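Local coordinates for protein fumarate reductase iron-sulfur subunit (Mycolicibacterium smegmatis, PDB 7D6V) that forms the iron-sulfur subunit of a succinate dehydrogenase, probably passing electrons through three iron-sulfur clusters toward a quinone, at residues Glu26-His38 with Arg71-Glu83. Numbering follows the deposited sequence.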
ATOM      1  N   GLU B  26      18.401 -22.140  -5.590  1.00 23.04           N
ATOM      2  CA  GLU B  26      19.392 -21.684  -4.627  1.00 23.04           C
ATOM      3  C   GLU B  26      18.862 -20.492  -3.839  1.00 23.04           C
ATOM      4  O   GLU B  26      18.374 -19.521  -4.422  1.00 23.04           O
ATOM      5  CB  GLU B  26      20.681 -21.310  -5.354  1.00 23.04           C
ATOM      6  CG  GLU B  26      21.779 -20.786  -4.465  1.00 23.04           C
ATOM      7  CD  GLU B  26      22.663 -19.783  -5.180  1.00 23.04           C
ATOM      8  OE1 GLU B  26      22.222 -18.631  -5.366  1.00 23.04           O
ATOM      9  OE2 GLU B  26      23.797 -20.148  -5.557  1.00 23.04           O
ATOM     10  N   VAL B  27      18.964 -20.564  -2.515  1.00 23.97           N
ATOM     11  CA  VAL B  27      18.468 -19.524  -1.620  1.00 23.97           C
ATOM     12  C   VAL B  27      19.646 -18.922  -0.869  1.00 23.97           C
ATOM     13  O   VAL B  27      20.485 -19.654  -0.335  1.00 23.97           O
ATOM     14  CB  VAL B  27      17.420 -20.074  -0.637  1.00 23.97           C
ATOM     15  CG1 VAL B  27      16.980 -18.994   0.336  1.00 23.97           C
ATOM     16  CG2 VAL B  27      16.227 -20.614  -1.392  1.00 23.97           C
ATOM     17  N   ASN B  28      19.711 -17.596  -0.840  1.00 26.84           N
ATOM     18  CA  ASN B  28      20.702 -16.870  -0.061  1.00 26.84           C
ATOM     19  C   ASN B  28      20.055 -16.251   1.174  1.00 26.84           C
ATOM     20  O   ASN B  28      18.834 -16.133   1.278  1.00 26.84           O
ATOM     21  CB  ASN B  28      21.371 -15.784  -0.907  1.00 26.84           C
ATOM     22  CG  ASN B  28      22.173 -16.350  -2.052  1.00 26.84           C
ATOM     23  OD1 ASN B  28      23.283 -16.839  -1.862  1.00 26.84           O
ATOM     24  ND2 ASN B  28      21.618 -16.281  -3.255  1.00 26.84           N
ATOM     25  N   ASP B  29      20.902 -15.854   2.120  1.00 29.60           N
ATOM     26  CA  ASP B  29      20.421 -15.216   3.338  1.00 29.60           C
ATOM     27  C   ASP B  29      19.833 -13.845   3.026  1.00 29.60           C
ATOM     28  O   ASP B  29      20.444 -13.044   2.315  1.00 29.60           O
ATOM     29  CB  ASP B  29      21.557 -15.082   4.348  1.00 29.60           C
ATOM     30  CG  ASP B  29      21.912 -16.396   5.008  1.00 29.60           C
ATOM     31  OD1 ASP B  29      21.016 -17.028   5.606  1.00 29.60           O
ATOM     32  OD2 ASP B  29      23.090 -16.798   4.929  1.00 29.60           O
ATOM     33  N   GLY B  30      18.645 -13.580   3.560  1.00 29.64           N
ATOM     34  CA  GLY B  30      18.023 -12.280   3.417  1.00 29.64           C
ATOM     35  C   GLY B  30      17.154 -12.089   2.197  1.00 29.64           C
ATOM     36  O   GLY B  30      16.867 -10.942   1.838  1.00 29.64           O
ATOM     37  N   GLU B  31      16.717 -13.163   1.549  1.00 26.69           N
ATOM     38  CA  GLU B  31      15.921 -13.072   0.336  1.00 26.69           C
ATOM     39  C   GLU B  31      14.474 -13.445   0.622  1.00 26.69           C
ATOM     40  O   GLU B  31      14.197 -14.312   1.449  1.00 26.69           O
ATOM     41  CB  GLU B  31      16.480 -13.981  -0.754  1.00 26.69           C
ATOM     42  CG  GLU B  31      17.834 -13.547  -1.258  1.00 26.69           C
ATOM     43  CD  GLU B  31      18.375 -14.474  -2.311  1.00 26.69           C
ATOM     44  OE1 GLU B  31      17.749 -15.526  -2.548  1.00 26.69           O
ATOM     45  OE2 GLU B  31      19.424 -14.153  -2.904  1.00 26.69           O
ATOM     46  N   VAL B  32      13.553 -12.761  -0.055  1.00 21.64           N
ATOM     47  CA  VAL B  32      12.129 -13.065   0.038  1.00 21.64           C
ATOM     48  C   VAL B  32      11.751 -14.128  -0.984  1.00 21.64           C
ATOM     49  O   VAL B  32      12.549 -14.481  -1.858  1.00 21.64           O
ATOM     50  CB  VAL B  32      11.257 -11.807  -0.130  1.00 21.64           C
ATOM     51  CG1 VAL B  32      11.439 -10.878   1.054  1.00 21.64           C
ATOM     52  CG2 VAL B  32      11.563 -11.105  -1.431  1.00 21.64           C
ATOM     53  N   VAL B  33      10.535 -14.662  -0.855  1.00 19.12           N
ATOM     54  CA  VAL B  33      10.039 -15.674  -1.785  1.00 19.12           C
ATOM     55  C   VAL B  33      10.044 -15.147  -3.216  1.00 19.12           C
ATOM     56  O   VAL B  33      10.371 -15.878  -4.160  1.00 19.12           O
ATOM     57  CB  VAL B  33       8.633 -16.137  -1.355  1.00 19.12           C
ATOM     58  CG1 VAL B  33       7.948 -16.893  -2.474  1.00 19.12           C
ATOM     59  CG2 VAL B  33       8.718 -16.994  -0.112  1.00 19.12           C
ATOM     60  N   LEU B  34       9.682 -13.875  -3.402  1.00 18.16           N
ATOM     61  CA  LEU B  34       9.615 -13.315  -4.748  1.00 18.16           C
ATOM     62  C   LEU B  34      10.976 -13.314  -5.434  1.00 18.16           C
ATOM     63  O   LEU B  34      11.050 -13.489  -6.654  1.00 18.16           O
ATOM     64  CB  LEU B  34       9.038 -11.902  -4.700  1.00 18.16           C
ATOM     65  CG  LEU B  34       8.655 -11.269  -6.037  1.00 18.16           C
ATOM     66  CD1 LEU B  34       7.791 -12.211  -6.855  1.00 18.16           C
ATOM     67  CD2 LEU B  34       7.948  -9.946  -5.826  1.00 18.16           C
ATOM     68  N   ASP B  35      12.061 -13.132  -4.676  1.00 21.54           N
ATOM     69  CA  ASP B  35      13.394 -13.250  -5.262  1.00 21.54           C
ATOM     70  C   ASP B  35      13.652 -14.663  -5.766  1.00 21.54           C
ATOM     71  O   ASP B  35      14.251 -14.853  -6.832  1.00 21.54           O
ATOM     72  CB  ASP B  35      14.464 -12.849  -4.247  1.00 21.54           C
ATOM     73  CG  ASP B  35      14.267 -11.452  -3.707  1.00 21.54           C
ATOM     74  OD1 ASP B  35      14.481 -11.250  -2.494  1.00 21.54           O
ATOM     75  OD2 ASP B  35      13.897 -10.552  -4.491  1.00 21.54           O
ATOM     76  N   ILE B  36      13.221 -15.670  -5.005  1.00 19.19           N
ATOM     77  CA  ILE B  36      13.393 -17.053  -5.433  1.00 19.19           C
ATOM     78  C   ILE B  36      12.576 -17.326  -6.688  1.00 19.19           C
ATOM     79  O   ILE B  36      13.020 -18.039  -7.594  1.00 19.19           O
ATOM     80  CB  ILE B  36      13.018 -18.009  -4.287  1.00 19.19           C
ATOM     81  CG1 ILE B  36      13.600 -17.507  -2.967  1.00 19.19           C
ATOM     82  CG2 ILE B  36      13.510 -19.407  -4.576  1.00 19.19           C
ATOM     83  CD1 ILE B  36      15.106 -17.486  -2.931  1.00 19.19           C
ATOM     84  N   ILE B  37      11.375 -16.753  -6.764  1.00 17.53           N
ATOM     85  CA  ILE B  37      10.547 -16.904  -7.957  1.00 17.53           C
ATOM     86  C   ILE B  37      11.216 -16.246  -9.157  1.00 17.53           C
ATOM     87  O   ILE B  37      11.196 -16.785 -10.269  1.00 17.53           O
ATOM     88  CB  ILE B  37       9.139 -16.335  -7.703  1.00 17.53           C
ATOM     89  CG1 ILE B  37       8.473 -17.068  -6.541  1.00 17.53           C
ATOM     90  CG2 ILE B  37       8.284 -16.443  -8.947  1.00 17.53           C
ATOM     91  CD1 ILE B  37       8.135 -18.508  -6.836  1.00 17.53           C
ATOM     92  N   HIS B  38      11.813 -15.070  -8.954  1.00 17.25           N
ATOM     93  CA  HIS B  38      12.518 -14.394 -10.040  1.00 17.25           C
ATOM     94  C   HIS B  38      13.715 -15.206 -10.518  1.00 17.25           C
ATOM     95  O   HIS B  38      13.975 -15.291 -11.725  1.00 17.25           O
ATOM     96  CB  HIS B  38      12.965 -13.006  -9.589  1.00 17.25           C
ATOM     97  CG  HIS B  38      11.849 -12.015  -9.494  1.00 17.25           C
ATOM     98  ND1 HIS B  38      11.990 -10.794  -8.872  1.00 17.25           N
ATOM     99  CD2 HIS B  38      10.572 -12.064  -9.940  1.00 17.25           C
ATOM    100  CE1 HIS B  38      10.849 -10.134  -8.940  1.00 17.25           C
ATOM    101  NE2 HIS B  38       9.972 -10.883  -9.583  1.00 17.25           N
ATOM    102  N   ARG B  71      -0.269 -14.517   1.636  1.00 14.49           N
ATOM    103  CA  ARG B  71       0.840 -13.621   1.911  1.00 14.49           C
ATOM    104  C   ARG B  71       1.148 -12.778   0.680  1.00 14.49           C
ATOM    105  O   ARG B  71       0.603 -12.987  -0.406  1.00 14.49           O
ATOM    106  CB  ARG B  71       2.099 -14.396   2.320  1.00 14.49           C
ATOM    107  CG  ARG B  71       1.985 -15.229   3.579  1.00 14.49           C
ATOM    108  CD  ARG B  71       1.774 -14.353   4.790  1.00 14.49           C
ATOM    109  NE  ARG B  71       2.829 -13.354   4.917  1.00 14.49           N
ATOM    110  CZ  ARG B  71       3.993 -13.561   5.522  1.00 14.49           C
ATOM    111  NH1 ARG B  71       4.265 -14.740   6.061  1.00 14.49           N
ATOM    112  NH2 ARG B  71       4.887 -12.584   5.582  1.00 14.49           N
ATOM    113  N   LEU B  72       2.029 -11.800   0.877  1.00 15.10           N
ATOM    114  CA  LEU B  72       2.703 -11.122  -0.219  1.00 15.10           C
ATOM    115  C   LEU B  72       4.042 -11.804  -0.458  1.00 15.10           C
ATOM    116  O   LEU B  72       4.789 -12.056   0.490  1.00 15.10           O
ATOM    117  CB  LEU B  72       2.917  -9.641   0.089  1.00 15.10           C
ATOM    118  CG  LEU B  72       1.704  -8.726   0.232  1.00 15.10           C
ATOM    119  CD1 LEU B  72       2.151  -7.363   0.714  1.00 15.10           C
ATOM    120  CD2 LEU B  72       0.956  -8.609  -1.081  1.00 15.10           C
ATOM    121  N   MET B  73       4.336 -12.112  -1.721  1.00 16.44           N
ATOM    122  CA  MET B  73       5.578 -12.810  -2.029  1.00 16.44           C
ATOM    123  C   MET B  73       6.797 -11.940  -1.758  1.00 16.44           C
ATOM    124  O   MET B  73       7.846 -12.455  -1.359  1.00 16.44           O
ATOM    125  CB  MET B  73       5.566 -13.283  -3.481  1.00 16.44           C
ATOM    126  CG  MET B  73       4.737 -14.532  -3.706  1.00 16.44           C
ATOM    127  SD  MET B  73       4.760 -15.139  -5.399  1.00 16.44           S
ATOM    128  CE  MET B  73       3.620 -14.002  -6.177  1.00 16.44           C
ATOM    129  N   CYS B  74       6.654 -10.631  -1.941  1.00 17.98           N
ATOM    130  CA  CYS B  74       7.759  -9.699  -1.724  1.00 17.98           C
ATOM    131  C   CYS B  74       8.015  -9.375  -0.250  1.00 17.98           C
ATOM    132  O   CYS B  74       8.941  -8.630   0.071  1.00 17.98           O
ATOM    133  CB  CYS B  74       7.523  -8.405  -2.509  1.00 17.98           C
ATOM    134  SG  CYS B  74       6.603  -7.139  -1.604  1.00 17.98           S
ATOM    135  N   MET B  75       7.200  -9.931   0.640  1.00 20.26           N
ATOM    136  CA  MET B  75       7.357  -9.687   2.065  1.00 20.26           C
ATOM    137  C   MET B  75       7.560 -10.953   2.886  1.00 20.26           C
ATOM    138  O   MET B  75       7.655 -10.862   4.113  1.00 20.26           O
ATOM    139  CB  MET B  75       6.144  -8.922   2.609  1.00 20.26           C
ATOM    140  CG  MET B  75       5.995  -7.517   2.053  1.00 20.26           C
ATOM    141  SD  MET B  75       7.385  -6.433   2.418  1.00 20.26           S
ATOM    142  CE  MET B  75       7.199  -6.219   4.182  1.00 20.26           C
ATOM    143  N   THR B  76       7.636 -12.123   2.259  1.00 19.82           N
ATOM    144  CA  THR B  76       7.788 -13.381   2.980  1.00 19.82           C
ATOM    145  C   THR B  76       9.271 -13.717   3.082  1.00 19.82           C
ATOM    146  O   THR B  76       9.940 -13.909   2.065  1.00 19.82           O
ATOM    147  CB  THR B  76       7.017 -14.500   2.287  1.00 19.82           C
ATOM    148  OG1 THR B  76       5.686 -14.052   2.009  1.00 19.82           O
ATOM    149  CG2 THR B  76       6.948 -15.728   3.172  1.00 19.82           C
ATOM    150  N   ARG B  77       9.769 -13.820   4.316  1.00 27.54           N
ATOM    151  CA  ARG B  77      11.202 -13.713   4.572  1.00 27.54           C
ATOM    152  C   ARG B  77      12.002 -14.908   4.073  1.00 27.54           C
ATOM    153  O   ARG B  77      13.223 -14.787   3.928  1.00 27.54           O
ATOM    154  CB  ARG B  77      11.442 -13.524   6.068  1.00 27.54           C
ATOM    155  CG  ARG B  77      12.561 -12.563   6.399  1.00 27.54           C
ATOM    156  CD  ARG B  77      12.638 -12.327   7.894  1.00 27.54           C
ATOM    157  NE  ARG B  77      11.436 -11.670   8.397  1.00 27.54           N
ATOM    158  CZ  ARG B  77      10.676 -12.153   9.373  1.00 27.54           C
ATOM    159  NH1 ARG B  77      10.994 -13.301   9.954  1.00 27.54           N
ATOM    160  NH2 ARG B  77       9.600 -11.490   9.768  1.00 27.54           N
ATOM    161  N   MET B  78      11.369 -16.064   3.881  1.00 23.55           N
ATOM    162  CA  MET B  78      11.986 -17.233   3.256  1.00 23.55           C
ATOM    163  C   MET B  78      13.014 -17.865   4.193  1.00 23.55           C
ATOM    164  O   MET B  78      13.496 -18.974   3.949  1.00 23.55           O
ATOM    165  CB  MET B  78      12.609 -16.845   1.909  1.00 23.55           C
ATOM    166  CG  MET B  78      13.298 -17.946   1.133  1.00 23.55           C
ATOM    167  SD  MET B  78      12.140 -18.902   0.141  1.00 23.55           S
ATOM    168  CE  MET B  78      12.510 -20.559   0.695  1.00 23.55           C
ATOM    169  N   SER B  79      13.319 -17.182   5.292  1.00 24.12           N
ATOM    170  CA  SER B  79      13.986 -17.779   6.436  1.00 24.12           C
ATOM    171  C   SER B  79      12.982 -18.217   7.488  1.00 24.12           C
ATOM    172  O   SER B  79      13.371 -18.778   8.516  1.00 24.12           O
ATOM    173  CB  SER B  79      14.989 -16.797   7.043  1.00 24.12           C
ATOM    174  OG  SER B  79      14.327 -15.702   7.645  1.00 24.12           O
ATOM    175  N   THR B  80      11.698 -17.950   7.241  1.00 24.04           N
ATOM    176  CA  THR B  80      10.623 -18.527   8.033  1.00 24.04           C
ATOM    177  C   THR B  80      10.648 -20.048   7.960  1.00 24.04           C
ATOM    178  O   THR B  80      10.188 -20.726   8.885  1.00 24.04           O
ATOM    179  CB  THR B  80       9.286 -17.978   7.529  1.00 24.04           C
ATOM    180  OG1 THR B  80       9.235 -16.566   7.760  1.00 24.04           O
ATOM    181  CG2 THR B  80       8.109 -18.638   8.228  1.00 24.04           C
ATOM    182  N   PHE B  81      11.217 -20.594   6.894  1.00 23.10           N
ATOM    183  CA  PHE B  81      11.157 -22.011   6.586  1.00 23.10           C
ATOM    184  C   PHE B  81      12.527 -22.646   6.778  1.00 23.10           C
ATOM    185  O   PHE B  81      13.560 -22.006   6.568  1.00 23.10           O
ATOM    186  CB  PHE B  81      10.693 -22.223   5.147  1.00 23.10           C
ATOM    187  CG  PHE B  81       9.545 -21.348   4.751  1.00 23.10           C
ATOM    188  CD1 PHE B  81       8.314 -21.474   5.363  1.00 23.10           C
ATOM    189  CD2 PHE B  81       9.711 -20.375   3.783  1.00 23.10           C
ATOM    190  CE1 PHE B  81       7.264 -20.661   5.002  1.00 23.10           C
ATOM    191  CE2 PHE B  81       8.666 -19.560   3.420  1.00 23.10           C
ATOM    192  CZ  PHE B  81       7.440 -19.703   4.029  1.00 23.10           C
ATOM    193  N   GLY B  82      12.527 -23.910   7.176  1.00 24.29           N
ATOM    194  CA  GLY B  82      13.766 -24.641   7.315  1.00 24.29           C
ATOM    195  C   GLY B  82      14.408 -24.936   5.975  1.00 24.29           C
ATOM    196  O   GLY B  82      13.799 -24.829   4.911  1.00 24.29           O
ATOM    197  N   GLU B  83      15.684 -25.318   6.034  1.00 26.48           N
ATOM    198  CA  GLU B  83      16.416 -25.638   4.816  1.00 26.48           C
ATOM    199  C   GLU B  83      15.999 -26.977   4.225  1.00 26.48           C
ATOM    200  O   GLU B  83      16.215 -27.209   3.031  1.00 26.48           O
ATOM    201  CB  GLU B  83      17.917 -25.627   5.091  1.00 26.48           C
ATOM    202  CG  GLU B  83      18.436 -24.282   5.561  1.00 26.48           C
ATOM    203  CD  GLU B  83      19.947 -24.220   5.607  1.00 26.48           C
ATOM    204  OE1 GLU B  83      20.484 -23.161   5.986  1.00 26.48           O
ATOM    205  OE2 GLU B  83      20.596 -25.230   5.267  1.00 26.48           O
TER
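In the plant-type ferredoxin (beta-grasp) domain that holds the [2Fe-2S] cluster, the first turn of helix 33-43 docks on the loop carrying the cluster ligand Cys74, and the backbone amides of Val33 and Leu34 tie the helix start to that loop. Val33 N donates to Thr76 O (3.1 Å) in the carbonyl plane, whereas Leu34 N reaches Met73 O (3.1 Å) from well above its carbonyl plane, 59° out. These amides belong to the helix start, where no preceding turn supplies acceptors, so the loop carbonyls take that place. Val32, the N-cap residue, gives its own N to Asp35 OD1 (3.0 Å), a short carboxylate well suited to folding back on the helix start; its CA-H meets Thr76 O, and its side chain sits against the Met73 and Cys74 carbonyl oxygens.

Cys74 SG binds an iron of the cluster, as Cys62 does, while its CB rests on Leu34 CD2 at 3.7 Å; a branched leucine thus packs directly behind a first-shell ligand. The Leu34 and Met73 side chains cross at about a right angle, CB against CB. The ligand loop is braced from within by Thr76, whose OG1 donates to Leu72 O (2.7 Å) on the face opposite Met75 N. In Thr76 chi1 of -49° sets OG1 beside the backbone N and leaves CG2, anti to it, to meet Val33 CG2.

Farther along, where strand 17-27 gives way to the helix, Met78 fills the angle between them. With CG anti to N (chi1 180°) and the chain then bent, Met78 SD lies 3.7 Å from Ile36 CG1 and also touches Val33 CG2, while CG meets Val27 CG1: an unbranched, pliable chain suits three beta-branched neighbours. The succinate dehydrogenase subunit A chain lies against this region; its Ser258 hydrogen-bonds Gly30 O and its Glu370 O accepts from Arg77 NE.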